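Local coordinates for glycoprotein (Chandipura virus, PDB 5MDM) that probably attaches the virus to host receptors and, triggered by endosomal acidity, changes shape to fuse the viral and endosomal membranes, at residues A[6-17]-A[325-336]. Residues are numbered along the deposited sequence; the frame is centred on the assembly and turned at random.
Sequences FPENTKLDWKPV and TLSFAHTRYVRM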
loop_
_atom_site.group_PDB
_atom_site.type_symbol
_atom_site.label_atom_id
_atom_site.label_comp_id
_atom_site.label_asym_id
_atom_site.label_seq_id
_atom_site.Cartn_x
_atom_site.Cartn_y
_atom_site.Cartn_z
ATOM N N PHE A 6 -27.041 -3.900 -9.666
ATOM C CA PHE A 6 -27.687 -4.641 -10.737
ATOM C C PHE A 6 -29.199 -4.461 -10.655
ATOM O O PHE A 6 -29.739 -4.304 -9.564
ATOM C CB PHE A 6 -27.316 -6.117 -10.601
ATOM C CG PHE A 6 -27.565 -6.923 -11.835
ATOM C CD1 PHE A 6 -28.687 -7.726 -11.941
ATOM C CD2 PHE A 6 -26.676 -6.875 -12.894
ATOM C CE1 PHE A 6 -28.915 -8.467 -13.080
ATOM C CE2 PHE A 6 -26.897 -7.610 -14.033
ATOM C CZ PHE A 6 -28.019 -8.408 -14.130
ATOM N N PRO A 7 -29.891 -4.468 -11.804
ATOM C CA PRO A 7 -31.356 -4.384 -11.754
ATOM C C PRO A 7 -31.951 -5.505 -10.899
ATOM O O PRO A 7 -31.530 -6.658 -11.012
ATOM C CB PRO A 7 -31.774 -4.532 -13.226
ATOM C CG PRO A 7 -30.571 -5.082 -13.928
ATOM C CD PRO A 7 -29.396 -4.522 -13.187
ATOM N N GLU A 8 -32.903 -5.160 -10.037
ATOM C CA GLU A 8 -33.454 -6.116 -9.080
ATOM C C GLU A 8 -34.201 -7.270 -9.746
ATOM O O GLU A 8 -33.966 -8.434 -9.426
ATOM C CB GLU A 8 -34.347 -5.408 -8.058
ATOM C CG GLU A 8 -35.385 -4.485 -8.659
ATOM C CD GLU A 8 -36.152 -3.711 -7.608
ATOM O OE1 GLU A 8 -35.824 -3.834 -6.405
ATOM O OE2 GLU A 8 -37.090 -2.978 -7.988
ATOM N N ASN A 9 -35.089 -6.948 -10.682
ATOM C CA ASN A 9 -35.864 -7.969 -11.377
ATOM C C ASN A 9 -35.030 -8.720 -12.411
ATOM O O ASN A 9 -34.093 -8.170 -12.988
ATOM C CB ASN A 9 -37.107 -7.357 -12.032
ATOM C CG ASN A 9 -37.843 -6.405 -11.107
ATOM O OD1 ASN A 9 -37.663 -5.188 -11.184
ATOM N ND2 ASN A 9 -38.668 -6.953 -10.221
ATOM N N THR A 10 -35.381 -9.982 -12.634
ATOM C CA THR A 10 -34.657 -10.834 -13.568
ATOM C C THR A 10 -35.125 -10.574 -14.993
ATOM O O THR A 10 -34.509 -11.032 -15.955
ATOM C CB THR A 10 -34.867 -12.320 -13.233
ATOM O OG1 THR A 10 -36.228 -12.686 -13.493
ATOM C CG2 THR A 10 -34.557 -12.580 -11.772
ATOM N N LYS A 11 -36.230 -9.843 -15.112
ATOM C CA LYS A 11 -36.772 -9.444 -16.405
ATOM C C LYS A 11 -37.184 -7.979 -16.343
ATOM O O LYS A 11 -37.690 -7.510 -15.320
ATOM C CB LYS A 11 -37.981 -10.307 -16.786
ATOM C CG LYS A 11 -37.677 -11.788 -16.979
ATOM C CD LYS A 11 -38.934 -12.571 -17.320
ATOM C CE LYS A 11 -39.548 -12.100 -18.634
ATOM N NZ LYS A 11 -40.738 -12.909 -19.046
ATOM N N LEU A 12 -36.964 -7.259 -17.437
ATOM C CA LEU A 12 -37.367 -5.863 -17.522
ATOM C C LEU A 12 -38.159 -5.608 -18.800
ATOM O O LEU A 12 -38.005 -6.323 -19.790
ATOM C CB LEU A 12 -36.143 -4.944 -17.470
ATOM C CG LEU A 12 -35.340 -4.933 -16.169
ATOM C CD1 LEU A 12 -34.123 -4.034 -16.309
ATOM C CD2 LEU A 12 -36.211 -4.489 -15.002
ATOM N N ASP A 13 -39.011 -4.589 -18.771
ATOM C CA ASP A 13 -39.744 -4.181 -19.959
ATOM C C ASP A 13 -38.870 -3.260 -20.809
ATOM O O ASP A 13 -38.664 -2.091 -20.468
ATOM C CB ASP A 13 -41.046 -3.479 -19.572
ATOM C CG ASP A 13 -41.919 -3.172 -20.771
ATOM O OD1 ASP A 13 -41.928 -3.979 -21.725
ATOM O OD2 ASP A 13 -42.597 -2.122 -20.761
ATOM N N TRP A 14 -38.352 -3.799 -21.910
ATOM C CA TRP A 14 -37.443 -3.055 -22.779
ATOM C C TRP A 14 -38.171 -2.255 -23.858
ATOM O O TRP A 14 -39.199 -2.684 -24.385
ATOM C CB TRP A 14 -36.422 -3.995 -23.429
ATOM C CG TRP A 14 -35.532 -4.700 -22.447
ATOM C CD1 TRP A 14 -35.726 -5.937 -21.913
ATOM C CD2 TRP A 14 -34.306 -4.206 -21.881
ATOM N NE1 TRP A 14 -34.700 -6.248 -21.051
ATOM C CE2 TRP A 14 -33.817 -5.202 -21.013
ATOM C CE3 TRP A 14 -33.577 -3.018 -22.024
ATOM C CZ2 TRP A 14 -32.634 -5.048 -20.291
ATOM C CZ3 TRP A 14 -32.405 -2.867 -21.305
ATOM C CH2 TRP A 14 -31.944 -3.877 -20.452
ATOM N N LYS A 15 -37.627 -1.084 -24.170
ATOM C CA LYS A 15 -38.130 -0.238 -25.244
ATOM C C LYS A 15 -36.930 0.327 -25.991
ATOM O O LYS A 15 -35.880 0.559 -25.391
ATOM C CB LYS A 15 -38.982 0.903 -24.681
ATOM C CG LYS A 15 -40.250 0.456 -23.965
ATOM C CD LYS A 15 -40.607 1.405 -22.827
ATOM C CE LYS A 15 -40.711 2.847 -23.308
ATOM N NZ LYS A 15 -40.951 3.789 -22.179
ATOM N N PRO A 16 -37.070 0.536 -27.307
ATOM C CA PRO A 16 -35.960 1.060 -28.110
ATOM C C PRO A 16 -35.582 2.490 -27.728
ATOM O O PRO A 16 -36.459 3.335 -27.540
ATOM C CB PRO A 16 -36.514 1.025 -29.537
ATOM C CG PRO A 16 -37.603 0.011 -29.494
ATOM C CD PRO A 16 -38.218 0.153 -28.141
ATOM N N VAL A 17 -34.283 2.745 -27.609
ATOM C CA VAL A 17 -33.784 4.087 -27.337
ATOM C C VAL A 17 -33.997 4.973 -28.557
ATOM O O VAL A 17 -33.596 4.616 -29.665
ATOM C CB VAL A 17 -32.283 4.070 -26.986
ATOM C CG1 VAL A 17 -31.753 5.485 -26.846
ATOM C CG2 VAL A 17 -32.047 3.280 -25.709
ATOM N N THR A 325 -30.456 -3.512 -31.978
ATOM C CA THR A 325 -31.057 -2.235 -31.604
ATOM C C THR A 325 -30.785 -1.857 -30.146
ATOM O O THR A 325 -30.977 -2.668 -29.235
ATOM C CB THR A 325 -32.578 -2.243 -31.859
ATOM O OG1 THR A 325 -32.822 -2.308 -33.269
ATOM C CG2 THR A 325 -33.236 -0.993 -31.285
ATOM N N LEU A 326 -30.333 -0.625 -29.932
ATOM C CA LEU A 326 -30.109 -0.119 -28.583
ATOM C C LEU A 326 -31.433 0.046 -27.853
ATOM O O LEU A 326 -32.302 0.810 -28.280
ATOM C CB LEU A 326 -29.374 1.219 -28.614
ATOM C CG LEU A 326 -28.963 1.783 -27.250
ATOM C CD1 LEU A 326 -27.796 0.997 -26.663
ATOM C CD2 LEU A 326 -28.626 3.264 -27.346
ATOM N N SER A 327 -31.579 -0.675 -26.748
ATOM C CA SER A 327 -32.798 -0.618 -25.961
ATOM C C SER A 327 -32.494 -0.247 -24.516
ATOM O O SER A 327 -31.451 -0.612 -23.969
ATOM C CB SER A 327 -33.528 -1.958 -26.017
ATOM O OG SER A 327 -33.772 -2.343 -27.358
ATOM N N PHE A 328 -33.414 0.488 -23.904
ATOM C CA PHE A 328 -33.294 0.839 -22.502
ATOM C C PHE A 328 -34.439 0.209 -21.718
ATOM O O PHE A 328 -35.396 -0.302 -22.300
ATOM C CB PHE A 328 -33.324 2.354 -22.331
ATOM C CG PHE A 328 -34.702 2.941 -22.399
ATOM C CD1 PHE A 328 -35.331 3.398 -21.251
ATOM C CD2 PHE A 328 -35.374 3.024 -23.605
ATOM C CE1 PHE A 328 -36.602 3.932 -21.307
ATOM C CE2 PHE A 328 -36.641 3.557 -23.668
ATOM C CZ PHE A 328 -37.258 4.012 -22.516
ATOM N N ALA A 329 -34.337 0.241 -20.396
ATOM C CA ALA A 329 -35.433 -0.204 -19.545
ATOM C C ALA A 329 -35.354 0.468 -18.182
ATOM O O ALA A 329 -34.277 0.564 -17.594
ATOM C CB ALA A 329 -35.413 -1.711 -19.395
ATOM N N HIS A 330 -36.491 0.947 -17.687
ATOM C CA HIS A 330 -36.560 1.455 -16.323
ATOM C C HIS A 330 -36.313 0.308 -15.357
ATOM O O HIS A 330 -36.721 -0.824 -15.612
ATOM C CB HIS A 330 -37.919 2.099 -16.040
ATOM C CG HIS A 330 -38.014 3.528 -16.470
ATOM N ND1 HIS A 330 -38.332 3.900 -17.758
ATOM C CD2 HIS A 330 -37.826 4.678 -15.781
ATOM C CE1 HIS A 330 -38.338 5.218 -17.845
ATOM N NE2 HIS A 330 -38.034 5.715 -16.659
ATOM N N THR A 331 -35.630 0.598 -14.257
ATOM C CA THR A 331 -35.379 -0.416 -13.243
ATOM C C THR A 331 -34.895 0.240 -11.964
ATOM O O THR A 331 -34.616 1.434 -11.941
ATOM C CB THR A 331 -34.317 -1.431 -13.702
ATOM O OG1 THR A 331 -34.253 -2.511 -12.764
ATOM C CG2 THR A 331 -32.952 -0.771 -13.802
ATOM N N ARG A 332 -34.811 -0.540 -10.895
ATOM C CA ARG A 332 -34.179 -0.066 -9.677
ATOM C C ARG A 332 -32.964 -0.930 -9.407
ATOM O O ARG A 332 -33.085 -2.117 -9.121
ATOM C CB ARG A 332 -35.150 -0.089 -8.489
ATOM C CG ARG A 332 -34.514 0.274 -7.145
ATOM C CD ARG A 332 -35.506 0.937 -6.182
ATOM N NE ARG A 332 -36.672 0.103 -5.905
ATOM C CZ ARG A 332 -37.870 0.283 -6.457
ATOM N NH1 ARG A 332 -38.066 1.273 -7.320
ATOM N NH2 ARG A 332 -38.876 -0.526 -6.148
ATOM N N TYR A 333 -31.786 -0.336 -9.536
ATOM C CA TYR A 333 -30.558 -1.043 -9.229
ATOM C C TYR A 333 -30.490 -1.312 -7.732
ATOM O O TYR A 333 -30.887 -0.477 -6.917
ATOM C CB TYR A 333 -29.345 -0.225 -9.661
ATOM C CG TYR A 333 -29.134 -0.143 -11.153
ATOM C CD1 TYR A 333 -28.223 -0.971 -11.789
ATOM C CD2 TYR A 333 -29.834 0.771 -11.925
ATOM C CE1 TYR A 333 -28.016 -0.893 -13.153
ATOM C CE2 TYR A 333 -29.635 0.856 -13.291
ATOM C CZ TYR A 333 -28.724 0.021 -13.898
ATOM O OH TYR A 333 -28.522 0.098 -15.255
ATOM N N VAL A 334 -30.002 -2.490 -7.377
ATOM C CA VAL A 334 -29.777 -2.839 -5.986
ATOM C C VAL A 334 -28.407 -3.484 -5.859
ATOM O O VAL A 334 -27.834 -3.950 -6.849
ATOM C CB VAL A 334 -30.836 -3.807 -5.467
ATOM C CG1 VAL A 334 -32.219 -3.184 -5.573
ATOM C CG2 VAL A 334 -30.771 -5.106 -6.242
ATOM N N ARG A 335 -27.877 -3.497 -4.642
ATOM C CA ARG A 335 -26.567 -4.077 -4.403
ATOM C C ARG A 335 -26.677 -5.588 -4.275
ATOM O O ARG A 335 -27.499 -6.105 -3.518
ATOM C CB ARG A 335 -25.934 -3.476 -3.148
ATOM C CG ARG A 335 -24.633 -4.125 -2.717
ATOM C CD ARG A 335 -23.964 -3.304 -1.627
ATOM N NE ARG A 335 -23.612 -1.967 -2.105
ATOM C CZ ARG A 335 -23.823 -0.847 -1.420
ATOM N NH1 ARG A 335 -24.388 -0.897 -0.224
ATOM N NH2 ARG A 335 -23.469 0.322 -1.934
ATOM N N MET A 336 -25.853 -6.292 -5.040
ATOM C CA MET A 336 -25.796 -7.744 -4.970
ATOM C C MET A 336 -24.354 -8.189 -4.818
ATOM O O MET A 336 -23.435 -7.495 -5.249
ATOM C CB MET A 336 -26.372 -8.366 -6.239
ATOM C CG MET A 336 -27.799 -7.995 -6.521
ATOM S SD MET A 336 -28.376 -8.779 -8.028
ATOM C CE MET A 336 -30.083 -8.232 -8.068
#
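Phe6 and Val334 pair at one end of this antiparallel contact and Lys15 and Phe328 at the other, while the chain between them loops out, farthest at Thr10 and Lys11, and Leu12 and Trp14 pack back against the long strand. Each of these pairs exchanges two backbone hydrogen bonds; Val17 N adds another to Leu326 O (2.8 Å), and Glu8 N reaches Arg332 O as the first strand leaves the sheet. Trp14 turns its indole so that the Ala329 methyl sits over one face, a CH-pi contact with CB 3.7 Å from the centroid of the six-membered ring. Leu12 CB packs over the same face and also touches the Ala329 methyl, while both its methyls, CD1 and CD2, touch Thr331 CB, crossing that side chain at about a right angle. Phe328 CG lies between its own backbone N and carbonyl carbon (chi1 79°), which lays the ring back against Lys15: CE2 meets Lys15 CB at 3.7 Å, and the bent lysine chain brings CE and NZ to CZ. Val17 CG2 packs on Phe328 CB and Leu326 CG. At the other end Met336 SD approaches the Phe6 ring obliquely, 5.1 Å from its centroid, and Pro7 CD lies beside Tyr333 CE1, the two side chains pointing the same way. Tyr333 OH is bonded to Leu317 O and Asn375 ND2, while strand 316-322 pairs with the far side of strand 325-338. Glu8 OE2 stands over one face of the Arg332 guanidinium, 3.5 Å from NH2, with the carboxylate and guanidinium planes 77° apart. No N-H of that guanidinium points at the carboxylate oxygen, which makes this a purely electrostatic pairing. Directional bonding between the segments therefore rests on the backbone, joining N-terminal residues to a strand of the central-domain family region some 300 residues later, with apolar contacts of Leu12, Trp14, Ala329 and Val17 and the lone Glu8-Arg332 charge pair added around it.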